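Local coordinates for mandelate racemase/muconate lactonizing enzyme-like protein (Roseovarius sp. TM1035, PDB 3RCY), which belongs to the enolase superfamily, binds magnesium, and is probably an isomerase or dehydratase of small acids, its substrate not established, at residues Q85-T90 with K266-P271; G286-G289 with E293-K296. All coordinates share one frame; numbering follows the deposited sequence.

Contact 1: Q85-T90 with K266-P271. With RIB (alpha-D-ribofuranose), chain L; RIB (alpha-D-ribofuranose), chain M.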
loop_
_atom_site.group_PDB
_atom_site.type_symbol
_atom_site.label_atom_id
_atom_site.label_comp_id
_atom_site.label_asym_id
_atom_site.label_seq_id
_atom_site.Cartn_x
_atom_site.Cartn_y
_atom_site.Cartn_z
ATOM N N GLN A 85 -2.233 -30.698 -0.093
ATOM C CA GLN A 85 -1.198 -29.767 0.386
ATOM C C GLN A 85 -1.764 -28.347 0.534
ATOM O O GLN A 85 -1.108 -27.348 0.224
ATOM C CB GLN A 85 0.069 -29.803 -0.499
ATOM C CG GLN A 85 1.349 -29.430 0.270
ATOM C CD GLN A 85 2.612 -29.715 -0.513
ATOM O OE1 GLN A 85 3.016 -28.920 -1.364
ATOM N NE2 GLN A 85 3.241 -30.860 -0.237
ATOM N N ARG A 86 -3.016 -28.297 0.973
ATOM C CA ARG A 86 -3.640 -27.102 1.538
ATOM C C ARG A 86 -4.588 -27.606 2.635
ATOM O O ARG A 86 -4.931 -28.793 2.654
ATOM C CB ARG A 86 -4.352 -26.251 0.463
ATOM C CG ARG A 86 -5.033 -27.031 -0.671
ATOM C CD ARG A 86 -6.310 -27.776 -0.227
ATOM N NE ARG A 86 -7.097 -27.029 0.756
ATOM C CZ ARG A 86 -7.909 -26.013 0.471
ATOM N NH1 ARG A 86 -8.074 -25.597 -0.783
ATOM N NH2 ARG A 86 -8.562 -25.404 1.452
ATOM N N PRO A 87 -4.992 -26.727 3.569
ATOM C CA PRO A 87 -5.731 -27.228 4.723
ATOM C C PRO A 87 -7.043 -27.930 4.356
ATOM O O PRO A 87 -7.875 -27.352 3.668
ATOM C CB PRO A 87 -6.013 -25.957 5.541
ATOM C CG PRO A 87 -4.965 -24.988 5.120
ATOM C CD PRO A 87 -4.769 -25.270 3.653
ATOM N N ASP A 88 -7.197 -29.175 4.806
ATOM C CA ASP A 88 -8.470 -29.894 4.713
ATOM C C ASP A 88 -9.059 -29.946 6.114
ATOM O O ASP A 88 -8.557 -30.666 6.971
ATOM C CB ASP A 88 -8.263 -31.315 4.162
ATOM C CG ASP A 88 -9.579 -32.087 3.987
ATOM O OD1 ASP A 88 -10.452 -32.032 4.874
ATOM O OD2 ASP A 88 -9.737 -32.769 2.954
ATOM N N LEU A 89 -10.132 -29.190 6.342
ATOM C CA LEU A 89 -10.703 -29.046 7.685
ATOM C C LEU A 89 -11.003 -30.400 8.350
ATOM O O LEU A 89 -10.715 -30.604 9.531
ATOM C CB LEU A 89 -11.955 -28.169 7.635
ATOM C CG LEU A 89 -12.571 -27.773 8.979
ATOM C CD1 LEU A 89 -11.654 -26.810 9.749
ATOM C CD2 LEU A 89 -13.934 -27.161 8.752
ATOM N N THR A 90 -11.541 -31.332 7.573
ATOM C CA THR A 90 -11.941 -32.634 8.100
ATOM C C THR A 90 -10.744 -33.569 8.340
ATOM O O THR A 90 -10.630 -34.167 9.419
ATOM C CB THR A 90 -13.009 -33.287 7.182
ATOM O OG1 THR A 90 -14.270 -32.655 7.409
ATOM C CG2 THR A 90 -13.155 -34.785 7.449
ATOM N N LYS A 266 -1.092 -23.511 10.291
ATOM C CA LYS A 266 -0.390 -22.241 10.167
ATOM C C LYS A 266 -0.676 -21.529 8.840
ATOM O O LYS A 266 -0.574 -20.310 8.771
ATOM C CB LYS A 266 1.125 -22.444 10.350
ATOM C CG LYS A 266 1.790 -23.314 9.277
ATOM C CD LYS A 266 3.122 -23.873 9.774
ATOM C CE LYS A 266 3.659 -24.979 8.852
ATOM N NZ LYS A 266 2.784 -26.202 8.778
ATOM N N ALA A 267 -1.031 -22.281 7.793
ATOM C CA ALA A 267 -1.381 -21.663 6.498
ATOM C C ALA A 267 -2.586 -20.722 6.606
ATOM O O ALA A 267 -2.745 -19.826 5.785
ATOM C CB ALA A 267 -1.631 -22.730 5.417
ATOM N N GLU A 268 -3.430 -20.931 7.616
ATOM C CA GLU A 268 -4.589 -20.058 7.842
ATOM C C GLU A 268 -4.344 -19.030 8.934
ATOM O O GLU A 268 -4.854 -17.917 8.857
ATOM C CB GLU A 268 -5.843 -20.885 8.149
ATOM C CG GLU A 268 -6.368 -21.588 6.906
ATOM C CD GLU A 268 -7.655 -22.383 7.122
ATOM O OE1 GLU A 268 -8.256 -22.339 8.220
ATOM O OE2 GLU A 268 -8.071 -23.059 6.160
ATOM N N PHE A 269 -3.562 -19.398 9.949
ATOM C CA PHE A 269 -3.274 -18.454 11.028
ATOM C C PHE A 269 -2.306 -17.351 10.606
ATOM O O PHE A 269 -2.436 -16.208 11.049
ATOM C CB PHE A 269 -2.787 -19.173 12.282
ATOM C CG PHE A 269 -3.898 -19.779 13.081
ATOM C CD1 PHE A 269 -4.678 -18.987 13.924
ATOM C CD2 PHE A 269 -4.204 -21.133 12.954
ATOM C CE1 PHE A 269 -5.745 -19.545 14.646
ATOM C CE2 PHE A 269 -5.257 -21.704 13.673
ATOM C CZ PHE A 269 -6.032 -20.903 14.521
ATOM N N ALA A 270 -1.363 -17.689 9.731
ATOM C CA ALA A 270 -0.385 -16.705 9.263
ATOM C C ALA A 270 -1.021 -15.461 8.612
ATOM O O ALA A 270 -0.668 -14.338 8.980
ATOM C CB ALA A 270 0.645 -17.358 8.330
ATOM N N PRO A 271 -1.951 -15.647 7.650
ATOM C CA PRO A 271 -2.614 -14.483 7.049
ATOM C C PRO A 271 -3.445 -13.649 8.033
ATOM O O PRO A 271 -3.519 -12.429 7.880
ATOM C CB PRO A 271 -3.523 -15.104 5.982
ATOM C CG PRO A 271 -2.853 -16.391 5.628
ATOM C CD PRO A 271 -2.304 -16.889 6.934
HETATM O O5 RIB L . -3.852 -21.102 3.496
HETATM C C5 RIB L . -4.771 -20.031 3.253
HETATM C C4 RIB L . -5.899 -20.565 2.389
HETATM O O4 RIB L . -5.808 -19.985 1.090
HETATM C C3 RIB L . -5.764 -22.066 2.234
HETATM O O3 RIB L . -6.888 -22.712 2.860
HETATM C C2 RIB L . -5.641 -22.311 0.736
HETATM O O2 RIB L . -6.596 -23.260 0.276
HETATM C C1 RIB L . -5.918 -20.975 0.068
HETATM O O1 RIB L . -5.002 -20.694 -1.008
HETATM O O5 RIB M . -11.226 -18.594 2.338
HETATM C C5 RIB M . -9.999 -18.121 2.904
HETATM C C4 RIB M . -9.709 -18.943 4.147
HETATM O O4 RIB M . -8.967 -18.171 5.088
HETATM C C3 RIB M . -10.988 -19.332 4.856
HETATM O O3 RIB M . -11.347 -20.658 4.511
HETATM C C2 RIB M . -10.655 -19.291 6.320
HETATM O O2 RIB M . -10.380 -20.609 6.784
HETATM C C1 RIB M . -9.404 -18.444 6.424
HETATM O O1 RIB M . -9.699 -17.229 7.124
#
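Pro-87 rests against Ala-267 and Glu-268, joining the capping domain of this enolase-superfamily fold to the first turn of helix 266-274, which follows a strand of the barrel domain. The apolar part is small: CG of Pro-87 stands 4.0 Å from CB of Ala-267, and Tyr-79 of helix 71-80 touches both residues.

The polar part starts at Glu-268. Its CG lies anti to the carbonyl carbon (chi1 -73°) and the chain runs on extended, which brings OE2 to the CB and CG side of the proline ring, 3.6 Å from CB of Pro-87; the two side chains cross at a slant. No hydrogen bond spans the two segments. Instead, OE2 forms a salt bridge with Arg-86 of the second subunit, and Arg-86 of this chain returns one to Glu-268 there, a reciprocal pair across the interface. OE1 accepts from the backbone N of Thr-264, which should help fix the carboxylate.

Two ribofuranoses lie beside this contact, at the interface with the second subunit. O5 of the chain L sugar donates to Ala-267 O over 2.8 Å, while O2 of the chain M sugar makes only a weak bond to Glu-268 OE1. The O2 of the chain L sugar sits over one face of the Arg-86 guanidinium, 3.0 Å from NH1.

Arg-86 also folds back on its own segment, bent at chi2 and chi3, and grips one oxygen side-on: NE and NH2 each donate to Pro-87 O over 3.0 Å; the oxygen lies close to the guanidinium plane, while NE approaches it from above the carbonyl plane and NH2 is tilted 16° from that plane.

Contact 2: G286-G289 with E293-K296; sequences GRAG and EMKK
Met-294 brings its methyl against Ala-288, CE lying 3.7 Å from Ala-288 CB and 3.3 Å from Ala-288 O, so that one thioether end covers both the side chain and the carbonyl of the same residue. SD is also in contact with that CB. Bends at chi2 and chi3 curl the methionine back toward the turn between the short helix 285-288 and helix 290-302.

Beside it, Glu-293 uses its aliphatic part: CB packs 3.6 Å from Gly-289 O, and CG stands 3.7 Å from Ala-288 O. CG is anti to the backbone N (chi1 177°), while the bend at chi2 leads the carboxylate away from 286-289 toward its salt-bridge partner, Lys-266.

No direct hydrogen bond joins the segments; a water does so instead, donating a hydrogen bond to Gly-289 O at 2.7 Å and accepting one from Glu-293 N at 3.0 Å. Gly-289, the first residue to leave helical geometry, has positive phi (124°), and its bare CA lets CG of Glu-293 pack close to the backbone.

Farther out, Pro-283 and Phe-325 pack on Met-294. Thr-264 OG1 bonds to Arg-287 O, and Arg-287 NH1 to the backbone O of Glu-261, whose side chain is a magnesium ligand; the turn is thus tied to the backbone of one metal ligand. With its negative end paired to a lysine, buried Glu-293 probably stays ionised, while its methylenes and the methionine supply the apolar filling against the turn.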
loop_
_atom_site.group_PDB
_atom_site.type_symbol
_atom_site.label_atom_id
_atom_site.label_comp_id
_atom_site.label_asym_id
_atom_site.label_seq_id
_atom_site.Cartn_x
_atom_site.Cartn_y
_atom_site.Cartn_z
ATOM N N GLY A 286 -7.419 -29.740 18.662
ATOM C CA GLY A 286 -8.019 -30.937 18.045
ATOM C C GLY A 286 -8.504 -30.713 16.621
ATOM O O GLY A 286 -8.906 -31.656 15.940
ATOM N N ARG A 287 -8.476 -29.460 16.179
ATOM C CA ARG A 287 -8.841 -29.109 14.813
ATOM C C ARG A 287 -7.657 -28.596 14.007
ATOM O O ARG A 287 -7.503 -28.926 12.830
ATOM C CB ARG A 287 -9.941 -28.030 14.817
ATOM C CG ARG A 287 -10.066 -27.275 13.485
ATOM C CD ARG A 287 -11.300 -26.402 13.457
ATOM N NE ARG A 287 -12.502 -27.165 13.118
ATOM C CZ ARG A 287 -13.727 -26.846 13.522
ATOM N NH1 ARG A 287 -13.919 -25.795 14.312
ATOM N NH2 ARG A 287 -14.761 -27.582 13.142
ATOM N N ALA A 288 -6.825 -27.778 14.645
ATOM C CA ALA A 288 -5.926 -26.889 13.917
ATOM C C ALA A 288 -4.616 -27.510 13.465
ATOM O O ALA A 288 -3.803 -26.833 12.836
ATOM C CB ALA A 288 -5.672 -25.594 14.725
ATOM N N GLY A 289 -4.407 -28.783 13.789
ATOM C CA GLY A 289 -3.193 -29.486 13.374
ATOM C C GLY A 289 -2.403 -30.102 14.516
ATOM O O GLY A 289 -1.347 -30.699 14.287
ATOM N N GLU A 293 2.086 -28.147 15.470
ATOM C CA GLU A 293 1.641 -27.153 14.488
ATOM C C GLU A 293 1.247 -25.845 15.193
ATOM O O GLU A 293 1.593 -24.752 14.736
ATOM C CB GLU A 293 0.487 -27.725 13.641
ATOM C CG GLU A 293 -0.117 -26.773 12.613
ATOM C CD GLU A 293 0.746 -26.547 11.382
ATOM O OE1 GLU A 293 1.897 -27.042 11.313
ATOM O OE2 GLU A 293 0.250 -25.866 10.464
ATOM N N MET A 294 0.568 -25.961 16.331
ATOM C CA MET A 294 0.194 -24.774 17.098
ATOM C C MET A 294 1.368 -24.081 17.799
ATOM O O MET A 294 1.299 -22.877 18.048
ATOM C CB MET A 294 -0.965 -25.070 18.061
ATOM C CG MET A 294 -2.315 -25.252 17.335
ATOM S SD MET A 294 -2.681 -23.905 16.178
ATOM C CE MET A 294 -2.107 -24.561 14.614
ATOM N N LYS A 295 2.439 -24.826 18.095
ATOM C CA LYS A 295 3.703 -24.212 18.542
ATOM C C LYS A 295 4.291 -23.314 17.450
ATOM O O LYS A 295 4.817 -22.227 17.726
ATOM C CB LYS A 295 4.729 -25.275 18.985
ATOM C CG LYS A 295 4.473 -25.890 20.375
ATOM C CD LYS A 295 4.809 -24.924 21.538
ATOM C CE LYS A 295 6.314 -24.715 21.726
ATOM N NZ LYS A 295 6.608 -23.970 23.004
ATOM N N LYS A 296 4.197 -23.768 16.207
ATOM C CA LYS A 296 4.611 -22.962 15.066
ATOM C C LYS A 296 3.801 -21.670 15.007
ATOM O O LYS A 296 4.365 -20.582 14.834
ATOM C CB LYS A 296 4.484 -23.763 13.762
ATOM C CG LYS A 296 5.422 -24.980 13.685
ATOM C CD LYS A 296 5.419 -25.611 12.287
ATOM C CE LYS A 296 6.482 -26.710 12.154
ATOM N NZ LYS A 296 6.333 -27.483 10.860
HETATM O O HOH W 1 1.271 -30.962 14.799
#

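Contacts 1 and 2 follow one another along the chain, their centres 10 Å apart on the same side of the molecule's centre. Contact 1 connects the N-terminal domain to helix 266-274; contact 2 lies wholly within the C-terminal domain, between helices 285-288 and 290-302. The two meet directly: Lys-266 NZ lies 2.8 Å from Glu-293 OE1, Phe-269 packs on Ala-288, and Leu-89 on Arg-287. Helix 266-274 therefore stands between the ribose-lined face of contact 1 and the helical turn of contact 2. Lys-266 and Ala-270 of contact 1 and Lys-295 and Lys-296 of contact 2 also meet the third subunit, so both contacts lie close to that interface.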